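Side-chain contacts in mevalonate kinase (Staphylococcus aureus, PDB 2X7I), which probably catalyses the ATP-dependent phosphorylation of mevalonate, a step toward isoprenoid precursors, as a member of the GHMP kinase family: residues E235-A238 with D239-L243; V207-I210 with G211-V214; L253-I256 with G257-G261; H223-F226 with E227-A230. All blocks are in the same frame, centred on the assembly; numbering follows the deposited sequence.

Contact 1. Residues E235-A238 with D239-L243; sequences ECHA and DLKAL
Lys241 lays its aliphatic chain against the imidazole of His237 one helical turn earlier, and the pair illustrates how a lysine can contribute carbon to a contact without its amino group taking part. Lys241 CG sits over one face of the ring, 4.0 Å from the centroid of His237 and 20° off the ring normal, a CH-pi contact displaced toward the rim. The next methylene, CD of Lys241, comes to 3.6 Å from His237 NE2. Bends further along the lysine then carry its amino group off, with NZ 5.4 Å from His237 NE2. The ring takes its place because His237 CG is anti to the backbone N (chi1 -170°), which turns the imidazole toward helix 248-259; there NE2 is hydrogen-bonded to Glu251, while the ring also touches Met254.

The backbone is satisfied in regular i to i+4 fashion: Asp239, Leu240, Lys241 and Ala242 donate in order to the carbonyls of Glu235, Cys236, His237 and Ala238. Asp239 directs its carboxylate out of the helix toward helix 203-222, where OD1 is bonded to His206 and OD2 more weakly to His209. Glu235 reaches the same helix through a salt bridge with Arg216.

This C-terminal half of helix 226-243, in the GHMP kinase C-terminal family region, is thus tied to helices 203-222 and 248-259 by the polar ends of Glu235, His237 and Asp239, while Lys241 contributes carbon. The carboxylate of Glu251, bonded to NE2, would be expected to stabilise a protonated His237, whereas the amino group of Lys241 would weigh against it.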
ATOM      1  N   GLU A 235     -21.404   2.278  -4.035  1.00 50.47           N
ATOM      2  CA  GLU A 235     -21.806   3.683  -4.133  1.00 51.13           C
ATOM      3  C   GLU A 235     -20.676   4.564  -4.639  1.00 50.43           C
ATOM      4  O   GLU A 235     -20.902   5.428  -5.486  1.00 51.32           O
ATOM      5  CB  GLU A 235     -22.336   4.210  -2.790  1.00 51.38           C
ATOM      6  CG  GLU A 235     -23.638   3.545  -2.382  1.00 53.15           C
ATOM      7  CD  GLU A 235     -24.472   4.353  -1.399  1.00 56.30           C
ATOM      8  OE1 GLU A 235     -24.609   5.589  -1.584  1.00 59.27           O
ATOM      9  OE2 GLU A 235     -25.030   3.743  -0.461  1.00 55.42           O
ATOM     10  N   CYS A 236     -19.462   4.344  -4.131  1.00 49.64           N
ATOM     11  CA  CYS A 236     -18.268   5.080  -4.577  0.50 49.46           C
ATOM     12  C   CYS A 236     -18.080   4.926  -6.078  1.00 50.34           C
ATOM     13  O   CYS A 236     -17.863   5.899  -6.798  1.00 51.20           O
ATOM     14  CB  CYS A 236     -16.995   4.557  -3.897  0.50 48.79           C
ATOM     15  SG  CYS A 236     -16.799   4.916  -2.145  0.50 48.26           S
ATOM     16  N   HIS A 237     -18.157   3.679  -6.539  1.00 50.14           N
ATOM     17  CA  HIS A 237     -17.906   3.369  -7.942  1.00 51.30           C
ATOM     18  C   HIS A 237     -18.935   3.977  -8.887  1.00 52.26           C
ATOM     19  O   HIS A 237     -18.570   4.572  -9.901  1.00 52.97           O
ATOM     20  CB  HIS A 237     -17.844   1.865  -8.173  1.00 51.74           C
ATOM     21  CG  HIS A 237     -17.350   1.508  -9.536  1.00 54.76           C
ATOM     22  ND1 HIS A 237     -16.100   1.879  -9.988  1.00 57.35           N
ATOM     23  CD2 HIS A 237     -17.949   0.865 -10.565  1.00 57.42           C
ATOM     24  CE1 HIS A 237     -15.943   1.450 -11.227  1.00 60.15           C
ATOM     25  NE2 HIS A 237     -17.050   0.831 -11.601  1.00 59.52           N
ATOM     26  N   ALA A 238     -20.213   3.798  -8.544  1.00 51.90           N
ATOM     27  CA  ALA A 238     -21.323   4.375  -9.285  1.00 53.18           C
ATOM     28  C   ALA A 238     -21.200   5.895  -9.347  1.00 53.73           C
ATOM     29  O   ALA A 238     -21.402   6.491 -10.410  1.00 55.31           O
ATOM     30  CB  ALA A 238     -22.661   3.967  -8.649  1.00 53.17           C
ATOM     31  N   ASP A 239     -20.859   6.510  -8.217  1.00 52.56           N
ATOM     32  CA  ASP A 239     -20.635   7.954  -8.160  1.00 53.52           C
ATOM     33  C   ASP A 239     -19.536   8.380  -9.132  1.00 54.67           C
ATOM     34  O   ASP A 239     -19.725   9.340  -9.885  1.00 56.45           O
ATOM     35  CB  ASP A 239     -20.269   8.416  -6.744  1.00 52.48           C
ATOM     36  CG  ASP A 239     -20.239   9.934  -6.615  1.00 54.06           C
ATOM     37  OD1 ASP A 239     -19.147  10.520  -6.752  1.00 54.92           O
ATOM     38  OD2 ASP A 239     -21.313  10.549  -6.407  1.00 56.37           O
ATOM     39  N   LEU A 240     -18.408   7.668  -9.123  1.00 53.90           N
ATOM     40  CA  LEU A 240     -17.303   7.955 -10.048  1.00 55.74           C
ATOM     41  C   LEU A 240     -17.762   7.866 -11.501  1.00 58.39           C
ATOM     42  O   LEU A 240     -17.483   8.759 -12.304  1.00 60.25           O
ATOM     43  CB  LEU A 240     -16.123   6.990  -9.832  1.00 55.02           C
ATOM     44  CG  LEU A 240     -14.935   7.150 -10.797  1.00 56.95           C
ATOM     45  CD1 LEU A 240     -14.144   8.416 -10.486  1.00 56.75           C
ATOM     46  CD2 LEU A 240     -14.035   5.928 -10.762  1.00 57.04           C
ATOM     47  N   LYS A 241     -18.460   6.779 -11.821  1.00 59.04           N
ATOM     48  CA  LYS A 241     -18.897   6.500 -13.188  1.00 62.16           C
ATOM     49  C   LYS A 241     -19.966   7.481 -13.659  1.00 64.08           C
ATOM     50  O   LYS A 241     -19.988   7.872 -14.821  1.00 66.89           O
ATOM     51  CB  LYS A 241     -19.459   5.086 -13.293  1.00 62.03           C
ATOM     52  CG  LYS A 241     -18.458   3.968 -13.099  1.00 62.07           C
ATOM     53  CD  LYS A 241     -18.748   2.794 -14.048  1.00 65.07           C
ATOM     54  CE  LYS A 241     -20.195   2.287 -13.971  1.00 65.53           C
ATOM     55  NZ  LYS A 241     -20.740   1.999 -15.340  1.00 68.19           N
ATOM     56  N   ALA A 242     -20.855   7.856 -12.746  1.00 63.54           N
ATOM     57  CA  ALA A 242     -21.875   8.853 -13.018  1.00 65.79           C
ATOM     58  C   ALA A 242     -21.254  10.192 -13.419  1.00 67.94           C
ATOM     59  O   ALA A 242     -21.773  10.880 -14.296  1.00 70.40           O
ATOM     60  CB  ALA A 242     -22.765   9.033 -11.788  1.00 64.38           C
ATOM     61  N   LEU A 243     -20.136  10.542 -12.783  1.00 67.37           N
ATOM     62  CA  LEU A 243     -19.567  11.891 -12.887  1.00 69.45           C
ATOM     63  C   LEU A 243     -18.328  12.000 -13.765  1.00 71.93           C
ATOM     64  O   LEU A 243     -17.825  13.097 -13.963  1.00 74.45           O
ATOM     65  CB  LEU A 243     -19.235  12.427 -11.488  1.00 67.12           C
ATOM     66  CG  LEU A 243     -20.445  12.721 -10.602  1.00 65.78           C
ATOM     67  CD1 LEU A 243     -19.981  13.083  -9.204  1.00 62.17           C
ATOM     68  CD2 LEU A 243     -21.316  13.829 -11.218  1.00 65.99           C
TER

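Contact 2. Residues V207-I210 with G211-V214; sequences VKHI and GKLV
Val207 to Val214 follow one helical path whose i to i+4 bonds are uneven: Gly211 N reaches Val207 O only weakly at 3.4 Å, Lys212 N stands 3.8 Å from Lys208 O, too long for a regular bond, and order returns as Leu213 N bonds to His209 O and Val214 N closes tightly on Ile210 O at 2.7 Å. Among the side chains, Lys212 and His209 leave the helix as neighbours on a common course. The Lys212 CG stands between the backbone N and the carbonyl carbon (chi1 45°), an orientation that presses this methylene to 3.0 Å from His209 O. Bends near the end of the chain then bring the amino group to the edge of the imidazole, near its plane, with Lys212 NZ 3.7 Å from His209 CD2. The lysine therefore meets a carbon of the ring rather than a ring nitrogen, and NZ of Lys212 remains 4.7 Å from NE2 of His209.

These residues occupy helix 203-222, which is wedged between helix 226-243 and strand 157-160 of the larger mixed sheet, and its side chains divide accordingly. Leu213 packs on Cys236 and Glu235 of the neighbouring helix. Val214 turns to Trp158 and Gln160 of the strand, with Ile18 and Pro28 close by, and the backbone joins in, since Gly211 O accepts a hydrogen bond from Gln160.

Ile210 and Val214 form an apolar pair in which CD1 of Ile210 touches CG2 of Val214 at 3.6 Å. The same methyl of Val214 also rests 3.2 Å from Ile210 O, close beside the carbonyl that receives the short bond from Val214 N.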
ATOM      1  N   VAL A 207     -15.143  13.969  -5.434  1.00 55.41           N
ATOM      2  CA  VAL A 207     -14.273  14.076  -4.268  1.00 55.38           C
ATOM      3  C   VAL A 207     -15.052  14.638  -3.091  1.00 55.52           C
ATOM      4  O   VAL A 207     -14.815  14.253  -1.952  1.00 54.42           O
ATOM      5  CB  VAL A 207     -13.038  14.985  -4.533  1.00 57.41           C
ATOM      6  CG1 VAL A 207     -12.064  14.894  -3.367  1.00 56.39           C
ATOM      7  CG2 VAL A 207     -12.339  14.584  -5.825  1.00 58.45           C
ATOM      8  N   LYS A 208     -15.969  15.558  -3.373  1.00 57.88           N
ATOM      9  CA  LYS A 208     -16.909  16.041  -2.369  1.00 59.08           C
ATOM     10  C   LYS A 208     -17.738  14.869  -1.833  1.00 57.51           C
ATOM     11  O   LYS A 208     -17.870  14.702  -0.619  1.00 57.52           O
ATOM     12  CB  LYS A 208     -17.808  17.137  -2.952  1.00 61.75           C
ATOM     13  CG  LYS A 208     -18.938  17.592  -2.026  1.00 64.13           C
ATOM     14  CD  LYS A 208     -19.599  18.874  -2.525  1.00 67.68           C
ATOM     15  CE  LYS A 208     -20.584  19.440  -1.486  1.00 70.46           C
ATOM     16  NZ  LYS A 208     -21.175  20.769  -1.894  1.00 73.90           N
ATOM     17  N   HIS A 209     -18.225  14.018  -2.733  1.00 57.00           N
ATOM     18  CA  HIS A 209     -19.080  12.891  -2.333  1.00 56.20           C
ATOM     19  C   HIS A 209     -18.338  11.780  -1.594  1.00 54.63           C
ATOM     20  O   HIS A 209     -18.895  11.185  -0.675  1.00 54.26           O
ATOM     21  CB  HIS A 209     -19.830  12.299  -3.534  1.00 56.35           C
ATOM     22  CG  HIS A 209     -20.685  13.288  -4.257  1.00 58.11           C
ATOM     23  ND1 HIS A 209     -20.945  13.197  -5.606  1.00 59.69           N
ATOM     24  CD2 HIS A 209     -21.305  14.415  -3.828  1.00 60.15           C
ATOM     25  CE1 HIS A 209     -21.701  14.216  -5.976  1.00 61.60           C
ATOM     26  NE2 HIS A 209     -21.934  14.971  -4.916  1.00 61.66           N
ATOM     27  N   ILE A 210     -17.094  11.479  -1.967  1.00 54.40           N
ATOM     28  CA  ILE A 210     -16.401  10.399  -1.259  1.00 53.43           C
ATOM     29  C   ILE A 210     -16.130  10.836   0.195  1.00 53.74           C
ATOM     30  O   ILE A 210     -16.046  10.009   1.093  1.00 53.18           O
ATOM     31  CB  ILE A 210     -15.121   9.865  -1.994  1.00 53.36           C
ATOM     32  CG1 ILE A 210     -13.921  10.770  -1.780  1.00 53.98           C
ATOM     33  CG2 ILE A 210     -15.366   9.621  -3.478  1.00 53.86           C
ATOM     34  CD1 ILE A 210     -13.121  10.373  -0.587  1.00 52.72           C
ATOM     35  N   GLY A 211     -16.030  12.145   0.412  1.00 55.22           N
ATOM     36  CA  GLY A 211     -15.969  12.711   1.750  1.00 55.89           C
ATOM     37  C   GLY A 211     -17.038  12.160   2.670  1.00 56.10           C
ATOM     38  O   GLY A 211     -16.713  11.623   3.734  1.00 56.24           O
ATOM     39  N   LYS A 212     -18.309  12.276   2.277  1.00 56.54           N
ATOM     40  CA  LYS A 212     -19.391  11.666   3.067  1.00 57.12           C
ATOM     41  C   LYS A 212     -19.296  10.135   3.123  1.00 54.79           C
ATOM     42  O   LYS A 212     -19.610   9.545   4.146  1.00 55.08           O
ATOM     43  CB  LYS A 212     -20.808  12.122   2.629  1.00 59.28           C
ATOM     44  CG  LYS A 212     -21.105  12.159   1.129  1.00 61.06           C
ATOM     45  CD  LYS A 212     -22.527  12.683   0.856  1.00 65.58           C
ATOM     46  CE  LYS A 212     -22.612  13.521  -0.420  1.00 67.25           C
ATOM     47  NZ  LYS A 212     -22.056  14.906  -0.254  1.00 68.44           N
ATOM     48  N   LEU A 213     -18.849   9.497   2.042  1.00 52.78           N
ATOM     49  CA  LEU A 213     -18.674   8.037   2.039  1.00 51.14           C
ATOM     50  C   LEU A 213     -17.547   7.555   2.964  1.00 50.28           C
ATOM     51  O   LEU A 213     -17.632   6.455   3.501  1.00 50.19           O
ATOM     52  CB  LEU A 213     -18.447   7.515   0.621  1.00 50.16           C
ATOM     53  CG  LEU A 213     -19.650   7.649  -0.319  1.00 50.63           C
ATOM     54  CD1 LEU A 213     -19.238   7.370  -1.763  1.00 48.96           C
ATOM     55  CD2 LEU A 213     -20.780   6.722   0.112  1.00 48.27           C
ATOM     56  N   VAL A 214     -16.498   8.362   3.130  1.00 49.88           N
ATOM     57  CA  VAL A 214     -15.436   8.075   4.099  1.00 49.80           C
ATOM     58  C   VAL A 214     -15.968   8.176   5.538  1.00 51.51           C
ATOM     59  O   VAL A 214     -15.526   7.436   6.418  1.00 51.96           O
ATOM     60  CB  VAL A 214     -14.212   9.027   3.926  1.00 49.81           C
ATOM     61  CG1 VAL A 214     -13.228   8.874   5.081  1.00 50.14           C
ATOM     62  CG2 VAL A 214     -13.516   8.777   2.596  1.00 48.46           C
TER

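Contact 3. Residues L253-I256 with G257-G261; sequences LMKI and GKENG
Asn260 turns its side-chain amide back onto the helix it follows, and the carbonyl of Ile256 is gripped twice by this one residue. ND2 of Asn260 donates to Ile256 O at 2.7 Å, arriving in the carbonyl plane but with the oxygen lying 24° out of the asparagine's own amide plane. Asn260 N approaches the same oxygen of Ile256 more poorly, at 3.3 Å, and makes only a weak bond. With CG anti to its carbonyl carbon (chi1 -71°), the amide comes to lie next to the side chain of Ile256, so that a donor of the side chain supplements a fading helical bond.

Before this point the turns are regular, Gly257, Lys258 and Glu259 donating in order to Leu253, Met254 and Lys255. The chain of Lys258 is extended beyond CG and lies beside Met254, bringing its NZ to 3.9 Å from Met254 SD. Lys255 and Glu259 instead cross at a slant: CE of Lys255 passes 3.7 Å from Glu259 OE1, while NZ of Lys255 stays 4.5 Å from that oxygen, close enough for a favourable attraction but too far for a salt bridge. Met254 continues inward to Met276 and Leu278 of the sheet, and Ile256 and Asn260 rest on Ala292 of helix 283-295.

The helix ends in a Schellman motif. Gly261, at phi 108°, is its C-prime residue and donates from N to Lys258 O at 2.8 Å, while Ala262 N returns to Gly257 O, a common way of ending an alpha-helix, on a glycine with positive phi.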
ATOM      1  N   LEU A 253     -13.114  -5.631 -16.466  1.00 78.69           N
ATOM      2  CA  LEU A 253     -12.377  -6.413 -15.483  1.00 77.25           C
ATOM      3  C   LEU A 253     -13.176  -6.534 -14.183  1.00 72.99           C
ATOM      4  O   LEU A 253     -13.212  -7.599 -13.570  1.00 73.02           O
ATOM      5  CB  LEU A 253     -11.004  -5.789 -15.212  1.00 77.78           C
ATOM      6  CG  LEU A 253      -9.926  -6.694 -14.608  1.00 78.93           C
ATOM      7  CD1 LEU A 253      -9.664  -7.900 -15.500  1.00 82.82           C
ATOM      8  CD2 LEU A 253      -8.639  -5.906 -14.400  1.00 80.03           C
ATOM      9  N   MET A 254     -13.820  -5.451 -13.760  1.00 69.58           N
ATOM     10  CA  MET A 254     -14.685  -5.504 -12.588  1.00 66.10           C
ATOM     11  C   MET A 254     -15.921  -6.377 -12.860  1.00 66.32           C
ATOM     12  O   MET A 254     -16.350  -7.141 -12.001  1.00 65.13           O
ATOM     13  CB  MET A 254     -15.106  -4.100 -12.160  1.00 63.88           C
ATOM     14  CG  MET A 254     -15.685  -4.047 -10.758  1.00 61.16           C
ATOM     15  SD  MET A 254     -16.291  -2.415 -10.321  1.00 60.98           S
ATOM     16  CE  MET A 254     -14.734  -1.562 -10.040  1.00 58.57           C
ATOM     17  N   LYS A 255     -16.476  -6.264 -14.064  1.00 67.91           N
ATOM     18  CA  LYS A 255     -17.589  -7.104 -14.498  1.00 69.14           C
ATOM     19  C   LYS A 255     -17.245  -8.589 -14.367  1.00 70.34           C
ATOM     20  O   LYS A 255     -18.066  -9.379 -13.907  1.00 70.02           O
ATOM     21  CB  LYS A 255     -17.950  -6.775 -15.948  1.00 72.00           C
ATOM     22  CG  LYS A 255     -19.102  -7.582 -16.549  1.00 74.55           C
ATOM     23  CD  LYS A 255     -18.971  -7.644 -18.072  1.00 79.19           C
ATOM     24  CE  LYS A 255     -20.209  -8.222 -18.738  1.00 82.02           C
ATOM     25  NZ  LYS A 255     -21.395  -7.343 -18.542  1.00 81.25           N
ATOM     26  N   ILE A 256     -16.031  -8.958 -14.771  1.00 71.85           N
ATOM     27  CA  ILE A 256     -15.549 -10.339 -14.648  1.00 73.61           C
ATOM     28  C   ILE A 256     -15.373 -10.768 -13.183  1.00 71.20           C
ATOM     29  O   ILE A 256     -15.679 -11.907 -12.829  1.00 71.97           O
ATOM     30  CB  ILE A 256     -14.232 -10.549 -15.441  1.00 76.69           C
ATOM     31  CG1 ILE A 256     -14.540 -10.650 -16.938  1.00 79.95           C
ATOM     32  CG2 ILE A 256     -13.498 -11.805 -14.979  1.00 78.37           C
ATOM     33  CD1 ILE A 256     -13.323 -10.726 -17.815  1.00 83.48           C
ATOM     34  N   GLY A 257     -14.889  -9.858 -12.340  1.00 68.42           N
ATOM     35  CA  GLY A 257     -14.773 -10.125 -10.905  1.00 66.24           C
ATOM     36  C   GLY A 257     -16.121 -10.378 -10.237  1.00 64.83           C
ATOM     37  O   GLY A 257     -16.245 -11.267  -9.397  1.00 64.93           O
ATOM     38  N   LYS A 258     -17.129  -9.599 -10.615  1.00 63.70           N
ATOM     39  CA  LYS A 258     -18.474  -9.737 -10.051  1.00 63.04           C
ATOM     40  C   LYS A 258     -19.192 -10.986 -10.571  1.00 65.67           C
ATOM     41  O   LYS A 258     -19.779 -11.734  -9.787  1.00 65.62           O
ATOM     42  CB  LYS A 258     -19.312  -8.489 -10.337  1.00 61.47           C
ATOM     43  CG  LYS A 258     -18.853  -7.282  -9.555  1.00 59.34           C
ATOM     44  CD  LYS A 258     -19.775  -6.091  -9.754  1.00 58.39           C
ATOM     45  CE  LYS A 258     -19.255  -4.875  -9.025  1.00 56.02           C
ATOM     46  NZ  LYS A 258     -19.898  -3.626  -9.500  1.00 56.40           N
ATOM     47  N   GLU A 259     -19.136 -11.206 -11.887  1.00 68.08           N
ATOM     48  CA  GLU A 259     -19.635 -12.451 -12.495  1.00 71.29           C
ATOM     49  C   GLU A 259     -19.117 -13.685 -11.760  1.00 72.05           C
ATOM     50  O   GLU A 259     -19.768 -14.726 -11.763  1.00 74.30           O
ATOM     51  CB  GLU A 259     -19.227 -12.549 -13.970  1.00 74.27           C
ATOM     52  CG  GLU A 259     -20.111 -11.769 -14.945  1.00 76.04           C
ATOM     53  CD  GLU A 259     -19.695 -11.956 -16.403  1.00 81.42           C
ATOM     54  OE1 GLU A 259     -20.504 -11.620 -17.298  1.00 85.16           O
ATOM     55  OE2 GLU A 259     -18.568 -12.442 -16.664  1.00 84.08           O
ATOM     56  N   ASN A 260     -17.940 -13.558 -11.145  1.00 64.21           N
ATOM     57  CA  ASN A 260     -17.305 -14.653 -10.412  1.00 64.43           C
ATOM     58  C   ASN A 260     -17.373 -14.525  -8.874  1.00 63.14           C
ATOM     59  O   ASN A 260     -16.575 -15.132  -8.153  1.00 62.61           O
ATOM     60  CB  ASN A 260     -15.863 -14.811 -10.900  1.00 64.03           C
ATOM     61  CG  ASN A 260     -15.786 -15.384 -12.313  1.00 65.59           C
ATOM     62  OD1 ASN A 260     -15.470 -16.557 -12.493  1.00 67.71           O
ATOM     63  ND2 ASN A 260     -16.098 -14.567 -13.311  1.00 63.66           N
ATOM     64  N   GLY A 261     -18.341 -13.751  -8.379  1.00 62.57           N
ATOM     65  CA  GLY A 261     -18.669 -13.743  -6.951  1.00 62.17           C
ATOM     66  C   GLY A 261     -18.284 -12.523  -6.125  1.00 60.01           C
ATOM     67  O   GLY A 261     -18.569 -12.495  -4.929  1.00 60.03           O
TER

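Contact 4. Residues H223-F226 with E227-A230; sequences HHKF and EALA
Lys225 spreads its aliphatic chain over the methyl of Ala228, with CD of Lys225 only 3.3 Å from Ala228 CB, tighter than ordinary van der Waals contact. Its CG is next, 3.6 Å from the same CB of Ala228. A second neighbour comes across this chain at a slant: in Glu227 a chi1 of 50° tucks CG over the backbone and the chain bends again at the following bond, which folds the carboxylate back until OE1 is 3.5 Å from Lys225 CD. Carboxylate thus meets methylene, and the charged ends stay apart, Lys225 NZ being 6.1 Å from Glu227 OE1.

The setting is a compact helix-to-helix connection. His224, with a phi of 61°, is the C-prime residue of the Schellman motif that ends helix 203-222, in which Lys225 N returns to Val220 O and His224 N to Ile221 O. Lys225 is also the N-cap residue of the next helix, where its O receives Leu229 N at 3.2 Å. One residue therefore uses its N-H to finish one helix and its carbonyl to start another. Phe226 O follows by accepting Ala230 N at 2.9 Å.

The first turn packs on two sets of neighbours. The Phe226 side chain packs on Ile263 and Leu306, and Ala230 also touches Ile263. Lys225, Ala228 and Leu229 all gather on Val220 of the preceding helix, with Leu229 reaching Leu172 as well.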
ATOM      1  N   HIS A 223     -17.631  -0.834  13.540  1.00 66.01           N
ATOM      2  CA  HIS A 223     -18.682  -1.758  13.985  1.00 69.09           C
ATOM      3  C   HIS A 223     -18.692  -3.069  13.176  1.00 68.07           C
ATOM      4  O   HIS A 223     -19.640  -3.863  13.264  1.00 69.43           O
ATOM      5  CB  HIS A 223     -20.049  -1.052  13.971  1.00 70.36           C
ATOM      6  CG  HIS A 223     -20.072   0.219  14.768  1.00 73.10           C
ATOM      7  ND1 HIS A 223     -19.791   0.257  16.118  1.00 78.76           N
ATOM      8  CD2 HIS A 223     -20.327   1.498  14.405  1.00 73.72           C
ATOM      9  CE1 HIS A 223     -19.871   1.504  16.551  1.00 79.76           C
ATOM     10  NE2 HIS A 223     -20.195   2.277  15.530  1.00 76.63           N
ATOM     11  N   HIS A 224     -17.623  -3.280  12.405  1.00 65.30           N
ATOM     12  CA  HIS A 224     -17.324  -4.567  11.771  1.00 65.04           C
ATOM     13  C   HIS A 224     -18.403  -5.032  10.793  1.00 64.53           C
ATOM     14  O   HIS A 224     -18.754  -6.208  10.765  1.00 65.87           O
ATOM     15  CB  HIS A 224     -17.076  -5.645  12.838  1.00 68.16           C
ATOM     16  CG  HIS A 224     -16.170  -5.201  13.943  1.00 69.45           C
ATOM     17  ND1 HIS A 224     -14.850  -4.865  13.733  1.00 67.70           N
ATOM     18  CD2 HIS A 224     -16.398  -5.024  15.267  1.00 72.10           C
ATOM     19  CE1 HIS A 224     -14.301  -4.508  14.881  1.00 69.40           C
ATOM     20  NE2 HIS A 224     -15.220  -4.593  15.826  1.00 72.08           N
ATOM     21  N   LYS A 225     -18.899  -4.103   9.977  1.00 62.60           N
ATOM     22  CA  LYS A 225     -20.020  -4.364   9.081  1.00 62.62           C
ATOM     23  C   LYS A 225     -19.541  -4.476   7.629  1.00 59.99           C
ATOM     24  O   LYS A 225     -19.403  -3.480   6.929  1.00 57.42           O
ATOM     25  CB  LYS A 225     -21.056  -3.249   9.224  1.00 63.30           C
ATOM     26  CG  LYS A 225     -22.444  -3.607   8.740  1.00 64.25           C
ATOM     27  CD  LYS A 225     -23.433  -2.450   8.932  1.00 66.68           C
ATOM     28  CE  LYS A 225     -23.447  -1.826  10.353  1.00 70.66           C
ATOM     29  NZ  LYS A 225     -22.600  -0.568  10.487  1.00 68.64           N
ATOM     30  N   PHE A 226     -19.320  -5.712   7.195  1.00 60.60           N
ATOM     31  CA  PHE A 226     -18.809  -6.012   5.862  1.00 59.11           C
ATOM     32  C   PHE A 226     -19.810  -5.680   4.746  1.00 58.35           C
ATOM     33  O   PHE A 226     -19.429  -5.103   3.731  1.00 57.05           O
ATOM     34  CB  PHE A 226     -18.414  -7.492   5.804  1.00 60.52           C
ATOM     35  CG  PHE A 226     -17.766  -7.905   4.514  1.00 59.72           C
ATOM     36  CD1 PHE A 226     -16.562  -7.344   4.115  1.00 58.05           C
ATOM     37  CD2 PHE A 226     -18.350  -8.877   3.708  1.00 61.33           C
ATOM     38  CE1 PHE A 226     -15.955  -7.733   2.933  1.00 57.95           C
ATOM     39  CE2 PHE A 226     -17.746  -9.268   2.514  1.00 60.98           C
ATOM     40  CZ  PHE A 226     -16.551  -8.699   2.130  1.00 58.78           C
ATOM     41  N   GLU A 227     -21.071  -6.061   4.929  1.00 60.16           N
ATOM     42  CA  GLU A 227     -22.144  -5.719   3.983  1.00 60.12           C
ATOM     43  C   GLU A 227     -22.250  -4.209   3.712  1.00 58.38           C
ATOM     44  O   GLU A 227     -22.406  -3.784   2.557  1.00 56.85           O
ATOM     45  CB  GLU A 227     -23.506  -6.286   4.437  1.00 63.08           C
ATOM     46  CG  GLU A 227     -23.928  -6.011   5.915  1.00 66.97           C
ATOM     47  CD  GLU A 227     -24.834  -4.785   6.114  1.00 68.96           C
ATOM     48  OE1 GLU A 227     -25.510  -4.719   7.172  1.00 72.99           O
ATOM     49  OE2 GLU A 227     -24.881  -3.899   5.235  1.00 67.12           O
ATOM     50  N   ALA A 228     -22.156  -3.406   4.767  1.00 58.27           N
ATOM     51  CA  ALA A 228     -22.241  -1.954   4.623  1.00 57.08           C
ATOM     52  C   ALA A 228     -21.030  -1.396   3.874  1.00 54.63           C
ATOM     53  O   ALA A 228     -21.165  -0.473   3.074  1.00 53.73           O
ATOM     54  CB  ALA A 228     -22.381  -1.292   5.971  1.00 58.09           C
ATOM     55  N   LEU A 229     -19.847  -1.952   4.126  1.00 53.92           N
ATOM     56  CA  LEU A 229     -18.660  -1.559   3.361  1.00 52.14           C
ATOM     57  C   LEU A 229     -18.825  -1.928   1.886  1.00 51.23           C
ATOM     58  O   LEU A 229     -18.377  -1.195   1.012  1.00 51.02           O
ATOM     59  CB  LEU A 229     -17.381  -2.190   3.930  1.00 52.14           C
ATOM     60  CG  LEU A 229     -16.076  -1.613   3.364  1.00 51.23           C
ATOM     61  CD1 LEU A 229     -15.929  -0.120   3.669  1.00 49.08           C
ATOM     62  CD2 LEU A 229     -14.871  -2.382   3.876  1.00 51.29           C
ATOM     63  N   ALA A 230     -19.464  -3.060   1.611  1.00 51.82           N
ATOM     64  CA  ALA A 230     -19.808  -3.439   0.240  1.00 51.67           C
ATOM     65  C   ALA A 230     -20.720  -2.385  -0.422  1.00 51.20           C
ATOM     66  O   ALA A 230     -20.460  -1.927  -1.537  1.00 50.31           O
ATOM     67  CB  ALA A 230     -20.479  -4.815   0.228  1.00 53.20           C
TER

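Overall arrangement
Along the chain the order is contact 2, contact 4, contact 1 and contact 3, a path through three successive helices, 203-222, 226-243 and 248-259. Contacts 4 and 1 share helix 226-243, their centres about 19 Å apart. Contact 1 is the middle member: its centre is about 11 Å from that of contact 2 and about 17 Å from that of contact 3, and it touches both, whereas contacts 2 and 3 stay about 13 Å apart at their nearest atoms. Contacts 1, 3 and 4 fall in the GHMP kinase C-terminal family region, where helices 226-243 and 248-259 pack on the four-stranded antiparallel sheet; helix 203-222, holding contact 2, joins this part to the larger mixed sheet.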